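Long-range contacts in glycosyl transferase family 8 (Streptococcus pneumoniae, PDB 5GVV), which transfers galactose from UDP-galactose to the terminal glucose of the already GlcNAc-Glc-modified serine-rich repeat protein PsrP: residues 37-42 with 65-70; 291-296 with 319-324. All coordinates share one frame; numbering follows the deposited sequence.

Contact 1 (37-42 with 65-70)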
loop_
_atom_site.group_PDB
_atom_site.type_symbol
_atom_site.label_atom_id
_atom_site.label_comp_id
_atom_site.label_asym_id
_atom_site.label_seq_id
_atom_site.Cartn_x
_atom_site.Cartn_y
_atom_site.Cartn_z
ATOM N N TYR A 37 15.502 11.048 -5.414
ATOM C CA TYR A 37 15.558 10.045 -6.470
ATOM C C TYR A 37 14.945 8.755 -5.933
ATOM O O TYR A 37 15.163 8.402 -4.772
ATOM C CB TYR A 37 17.005 9.772 -6.887
ATOM C CG TYR A 37 17.742 10.944 -7.503
ATOM C CD1 TYR A 37 17.944 11.010 -8.876
ATOM C CD2 TYR A 37 18.263 11.966 -6.714
ATOM C CE1 TYR A 37 18.629 12.066 -9.450
ATOM C CE2 TYR A 37 18.957 13.033 -7.287
ATOM C CZ TYR A 37 19.132 13.073 -8.657
ATOM O OH TYR A 37 19.813 14.124 -9.245
ATOM N N LEU A 38 14.170 8.058 -6.759
ATOM C CA LEU A 38 13.643 6.754 -6.355
ATOM C C LEU A 38 13.945 5.702 -7.408
ATOM O O LEU A 38 13.341 5.691 -8.486
ATOM C CB LEU A 38 12.137 6.817 -6.088
ATOM C CG LEU A 38 11.434 5.492 -5.768
ATOM C CD1 LEU A 38 12.118 4.795 -4.610
ATOM C CD2 LEU A 38 9.964 5.737 -5.447
ATOM N N LEU A 39 14.890 4.823 -7.096
ATOM C CA LEU A 39 15.249 3.740 -8.004
ATOM C C LEU A 39 14.204 2.630 -7.927
ATOM O O LEU A 39 13.901 2.128 -6.842
ATOM C CB LEU A 39 16.643 3.201 -7.671
ATOM C CG LEU A 39 17.827 3.912 -8.340
ATOM C CD1 LEU A 39 17.945 5.348 -7.870
ATOM C CD2 LEU A 39 19.145 3.158 -8.114
ATOM N N ASN A 40 13.634 2.267 -9.071
ATOM C CA ASN A 40 12.588 1.248 -9.108
ATOM C C ASN A 40 12.437 0.662 -10.504
ATOM O O ASN A 40 13.014 1.178 -11.461
ATOM C CB ASN A 40 11.247 1.837 -8.651
ATOM C CG ASN A 40 10.640 2.786 -9.682
ATOM O OD1 ASN A 40 9.631 2.469 -10.318
ATOM N ND2 ASN A 40 11.244 3.960 -9.839
ATOM N N GLN A 41 11.660 -0.412 -10.618
ATOM C CA GLN A 41 11.384 -1.026 -11.913
ATOM C C GLN A 41 9.913 -0.935 -12.267
ATOM O O GLN A 41 9.557 -0.791 -13.436
ATOM C CB GLN A 41 11.753 -2.510 -11.907
ATOM C CG GLN A 41 13.211 -2.839 -11.670
ATOM C CD GLN A 41 13.502 -4.309 -11.925
ATOM O OE1 GLN A 41 13.537 -5.120 -10.999
ATOM N NE2 GLN A 41 13.699 -4.658 -13.189
ATOM N N ASP A 42 9.054 -1.028 -11.258
ATOM C CA ASP A 42 7.641 -1.286 -11.520
ATOM C C ASP A 42 6.642 -0.365 -10.821
ATOM O O ASP A 42 5.451 -0.669 -10.793
ATOM C CB ASP A 42 7.319 -2.745 -11.180
ATOM C CG ASP A 42 7.534 -3.062 -9.704
ATOM O OD1 ASP A 42 8.244 -2.300 -9.006
ATOM O OD2 ASP A 42 6.992 -4.087 -9.245
ATOM N N CYS A 65 13.654 7.000 -11.208
ATOM C CA CYS A 65 14.812 6.335 -11.784
ATOM C C CYS A 65 14.458 4.897 -12.135
ATOM O O CYS A 65 14.501 4.007 -11.284
ATOM C CB CYS A 65 15.995 6.398 -10.820
ATOM S SG CYS A 65 16.457 8.098 -10.416
ATOM N N LYS A 66 14.100 4.681 -13.396
ATOM C CA LYS A 66 13.634 3.372 -13.842
ATOM C C LYS A 66 14.784 2.437 -14.205
ATOM O O LYS A 66 15.520 2.672 -15.171
ATOM C CB LYS A 66 12.661 3.521 -15.020
ATOM C CG LYS A 66 11.231 3.869 -14.591
ATOM C CD LYS A 66 10.642 2.752 -13.738
ATOM C CE LYS A 66 9.134 2.904 -13.531
ATOM N NZ LYS A 66 8.790 3.925 -12.503
ATOM N N LEU A 67 14.933 1.375 -13.421
ATOM C CA LEU A 67 15.943 0.362 -13.696
ATOM C C LEU A 67 15.398 -0.666 -14.685
ATOM O O LEU A 67 15.245 -1.847 -14.361
ATOM C CB LEU A 67 16.420 -0.317 -12.409
ATOM C CG LEU A 67 17.227 0.543 -11.433
ATOM C CD1 LEU A 67 16.291 1.357 -10.592
ATOM C CD2 LEU A 67 18.101 -0.301 -10.537
ATOM N N ILE A 68 15.110 -0.202 -15.894
ATOM C CA ILE A 68 14.579 -1.064 -16.937
ATOM C C ILE A 68 15.610 -1.186 -18.049
ATOM O O ILE A 68 16.002 -0.186 -18.652
ATOM C CB ILE A 68 13.261 -0.501 -17.500
ATOM C CG1 ILE A 68 12.239 -0.324 -16.370
ATOM C CG2 ILE A 68 12.720 -1.404 -18.600
ATOM C CD1 ILE A 68 10.948 0.364 -16.791
ATOM N N GLY A 69 16.056 -2.412 -18.311
ATOM C CA GLY A 69 17.076 -2.644 -19.318
ATOM C C GLY A 69 18.110 -3.660 -18.865
ATOM O O GLY A 69 18.179 -4.009 -17.683
ATOM N N SER A 70 18.922 -4.125 -19.810
ATOM C CA SER A 70 19.914 -5.164 -19.552
ATOM C C SER A 70 21.100 -4.652 -18.737
ATOM O O SER A 70 21.715 -5.413 -17.990
ATOM C CB SER A 70 20.411 -5.753 -20.876
ATOM O OG SER A 70 21.125 -4.782 -21.626
#
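N40 and K66 meet through their side chains beside the parallel strand pairing. K66 NZ lies 2.8 Å from N40 OD1, in the amide plane and on a lone pair (C=O...N 121°). The backbones pair by C65 N to L38 O (3.0 Å), N40 N to C65 O (2.9 Å) and L67 N to N40 O (2.8 Å). On the other sheet face L39 CD1 packs on C65 CB. L39 CB and L67 CD1 are tightly packed at 3.5 Å, and C65 SG touches Y37 CD1 in plane at the ring edge, 3.6 Å away. At N40, chi1 (72°) sets CG between the backbone N and the carbonyl carbon, and chi2 (110°) turns the amide, whose ND2 donates to L38 O at 3.0 Å; ND2 and C65 N approach opposite faces of the L38 carbonyl plane. Farther out, D64 forms a salt bridge with K66 NZ and accepts from N40 ND2, and I43 N donates to N40 OD1. At this edge of the Rossmann-like GT-A sheet, strand 34-40, helix 45-57 and strand 61-66 form a beta-alpha-beta unit. With OD1 and ND2 each holding two partners, the N40 amide orientation is fixed, and D64 probably helps keep K66 protonated.

Contact 2 (291-296 with 319-324)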
loop_
_atom_site.group_PDB
_atom_site.type_symbol
_atom_site.label_atom_id
_atom_site.label_comp_id
_atom_site.label_asym_id
_atom_site.label_seq_id
_atom_site.Cartn_x
_atom_site.Cartn_y
_atom_site.Cartn_z
ATOM N N LYS A 291 12.405 8.220 -32.612
ATOM C CA LYS A 291 12.625 9.445 -31.845
ATOM C C LYS A 291 11.654 9.669 -30.683
ATOM O O LYS A 291 11.532 10.799 -30.203
ATOM C CB LYS A 291 12.606 10.664 -32.776
ATOM C CG LYS A 291 13.762 10.707 -33.751
ATOM C CD LYS A 291 15.081 10.845 -33.019
ATOM C CE LYS A 291 16.244 11.008 -33.998
ATOM N NZ LYS A 291 16.394 9.839 -34.905
ATOM N N ILE A 292 10.988 8.612 -30.216
ATOM C CA ILE A 292 9.980 8.764 -29.158
ATOM C C ILE A 292 10.540 9.330 -27.842
ATOM O O ILE A 292 9.887 10.150 -27.183
ATOM C CB ILE A 292 9.178 7.447 -28.905
ATOM C CG1 ILE A 292 8.013 7.699 -27.945
ATOM C CG2 ILE A 292 10.076 6.344 -28.365
ATOM C CD1 ILE A 292 7.065 8.783 -28.422
ATOM N N ASP A 293 11.748 8.916 -27.467
ATOM C CA ASP A 293 12.366 9.429 -26.246
ATOM C C ASP A 293 12.617 10.929 -26.372
ATOM O O ASP A 293 12.319 11.707 -25.462
ATOM C CB ASP A 293 13.683 8.705 -25.962
ATOM C CG ASP A 293 13.492 7.223 -25.716
ATOM O OD1 ASP A 293 13.164 6.496 -26.680
ATOM O OD2 ASP A 293 13.675 6.787 -24.561
ATOM N N TYR A 294 13.165 11.327 -27.515
ATOM C CA TYR A 294 13.444 12.729 -27.777
ATOM C C TYR A 294 12.159 13.551 -27.746
ATOM O O TYR A 294 12.109 14.603 -27.110
ATOM C CB TYR A 294 14.143 12.883 -29.132
ATOM C CG TYR A 294 14.268 14.320 -29.572
ATOM C CD1 TYR A 294 15.287 15.131 -29.082
ATOM C CD2 TYR A 294 13.360 14.871 -30.462
ATOM C CE1 TYR A 294 15.400 16.450 -29.481
ATOM C CE2 TYR A 294 13.458 16.184 -30.858
ATOM C CZ TYR A 294 14.477 16.965 -30.368
ATOM O OH TYR A 294 14.562 18.272 -30.772
ATOM N N LEU A 295 11.122 13.067 -28.430
ATOM C CA LEU A 295 9.844 13.777 -28.492
ATOM C C LEU A 295 9.249 13.947 -27.096
ATOM O O LEU A 295 8.772 15.023 -26.741
ATOM C CB LEU A 295 8.854 13.045 -29.399
ATOM C CG LEU A 295 9.265 12.840 -30.858
ATOM C CD1 LEU A 295 8.167 12.128 -31.643
ATOM C CD2 LEU A 295 9.632 14.160 -31.524
ATOM N N ALA A 296 9.283 12.878 -26.309
ATOM C CA ALA A 296 8.789 12.927 -24.937
ATOM C C ALA A 296 9.525 13.989 -24.128
ATOM O O ALA A 296 8.897 14.768 -23.402
ATOM C CB ALA A 296 8.930 11.569 -24.274
ATOM N N LEU A 319 10.065 3.825 -21.142
ATOM C CA LEU A 319 9.416 5.115 -21.372
ATOM C C LEU A 319 8.557 5.550 -20.179
ATOM O O LEU A 319 8.112 6.697 -20.125
ATOM C CB LEU A 319 8.575 5.080 -22.653
ATOM C CG LEU A 319 9.305 4.867 -23.981
ATOM C CD1 LEU A 319 8.321 4.750 -25.139
ATOM C CD2 LEU A 319 10.305 5.993 -24.236
ATOM N N THR A 320 8.325 4.639 -19.233
ATOM C CA THR A 320 7.598 4.960 -18.002
ATOM C C THR A 320 8.318 5.975 -17.109
ATOM O O THR A 320 7.731 6.505 -16.162
ATOM C CB THR A 320 7.313 3.696 -17.163
ATOM O OG1 THR A 320 8.539 3.006 -16.880
ATOM C CG2 THR A 320 6.370 2.764 -17.898
ATOM N N ARG A 321 9.584 6.255 -17.407
ATOM C CA ARG A 321 10.336 7.245 -16.643
ATOM C C ARG A 321 9.852 8.656 -16.966
ATOM O O ARG A 321 10.120 9.597 -16.210
ATOM C CB ARG A 321 11.835 7.119 -16.921
ATOM C CG ARG A 321 12.278 7.606 -18.301
ATOM C CD ARG A 321 13.681 7.119 -18.626
ATOM N NE ARG A 321 14.201 7.679 -19.876
ATOM C CZ ARG A 321 13.920 7.201 -21.086
ATOM N NH1 ARG A 321 13.102 6.164 -21.224
ATOM N NH2 ARG A 321 14.450 7.765 -22.168
ATOM N N PHE A 322 9.136 8.791 -18.087
ATOM C CA PHE A 322 8.551 10.068 -18.488
ATOM C C PHE A 322 7.155 10.200 -17.914
ATOM O O PHE A 322 6.393 9.231 -17.910
ATOM C CB PHE A 322 8.456 10.173 -20.012
ATOM C CG PHE A 322 9.780 10.157 -20.711
ATOM C CD1 PHE A 322 10.602 11.276 -20.687
ATOM C CD2 PHE A 322 10.189 9.040 -21.424
ATOM C CE1 PHE A 322 11.819 11.274 -21.346
ATOM C CE2 PHE A 322 11.404 9.028 -22.086
ATOM C CZ PHE A 322 12.223 10.147 -22.045
ATOM N N PRO A 323 6.806 11.409 -17.444
ATOM C CA PRO A 323 5.482 11.646 -16.867
ATOM C C PRO A 323 4.418 11.798 -17.946
ATOM O O PRO A 323 3.230 11.791 -17.622
ATOM C CB PRO A 323 5.664 12.970 -16.121
ATOM C CG PRO A 323 6.741 13.684 -16.887
ATOM C CD PRO A 323 7.672 12.603 -17.366
ATOM N N ASN A 324 4.834 11.910 -19.207
ATOM C CA ASN A 324 3.888 12.163 -20.289
ATOM C C ASN A 324 3.781 11.061 -21.358
ATOM O O ASN A 324 3.250 11.298 -22.450
ATOM C CB ASN A 324 4.196 13.510 -20.956
ATOM C CG ASN A 324 5.587 13.562 -21.561
ATOM O OD1 ASN A 324 6.539 13.009 -21.012
ATOM N ND2 ASN A 324 5.710 14.230 -22.702
HETATM O O HOH W 1 13.565 4.351 -23.738
HETATM O O HOH W 2 8.660 14.796 -20.739
#
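L319 opens the contact by pointing toward helix 292-298 and dividing its two methyls between neighbouring helix residues. CD1 packs against I292 CG2 at 4.0 Å, whereas CD2 lies against the D293 carboxylate, 3.5 Å from OD2, the two side chains crossing at about a right angle. R321 comes next, reaching back to the same carboxylate. Its chain is extended from CG to NE, and NH2 forms a salt bridge with D293 OD2 at 2.7 Å, nearly straight (N-H...O 173°). OD2 lies close to the guanidinium plane and uses its anti lone pair, the one away from OD1. A water joins the pair by donating to OD2 and accepting from R321 NH1, which also donates to A318 O.

F322 is sandwiched. A296 CB sits over the centre of one ring face, 3.8 Å from the centroid and 7° off the normal, a CH-pi contact; R321 CG lies over the opposite face, toward the rim. In turn F322 CE2 lies over the centre of one face of the guanidinium, so that group is covered on a face by the ring and bonded at its edge by the carboxylate. N324 ends the segment: ND2 is held mainly by V302 O of strand 302-307 and makes only a weak hydrogen bond, 3.3 Å, to A296 O, while a second water donates to both A296 O and N324 OD1. The N-terminal turn of helix 292-298 thus packs against the loop between helix 314-317 and edge strand 325-328, with I292 also resting on F304 and I306 of strand 302-307.

How the contacts relate
From the N terminus, contact 1 closes first: strand 34-40 runs through helix 45-57 to strand 61-66, whose pairing completes one edge of the mixed sheet in the glycosyltransferase domain. Only much later does contact 2 open, closing the excursion from helix 292-298 through strand 302-307 of the parallel six-stranded sheet and helix 314-317, in the C-terminal part. The two loops are therefore in series, neither nested nor crossed, each with 22 residues between its segments. Yet their centres lie only about 15 Å apart and they touch: T320 OG1 is 3.4 Å from K66 CE and 3.6 Å from I68 CD1, joining the two sheet regions.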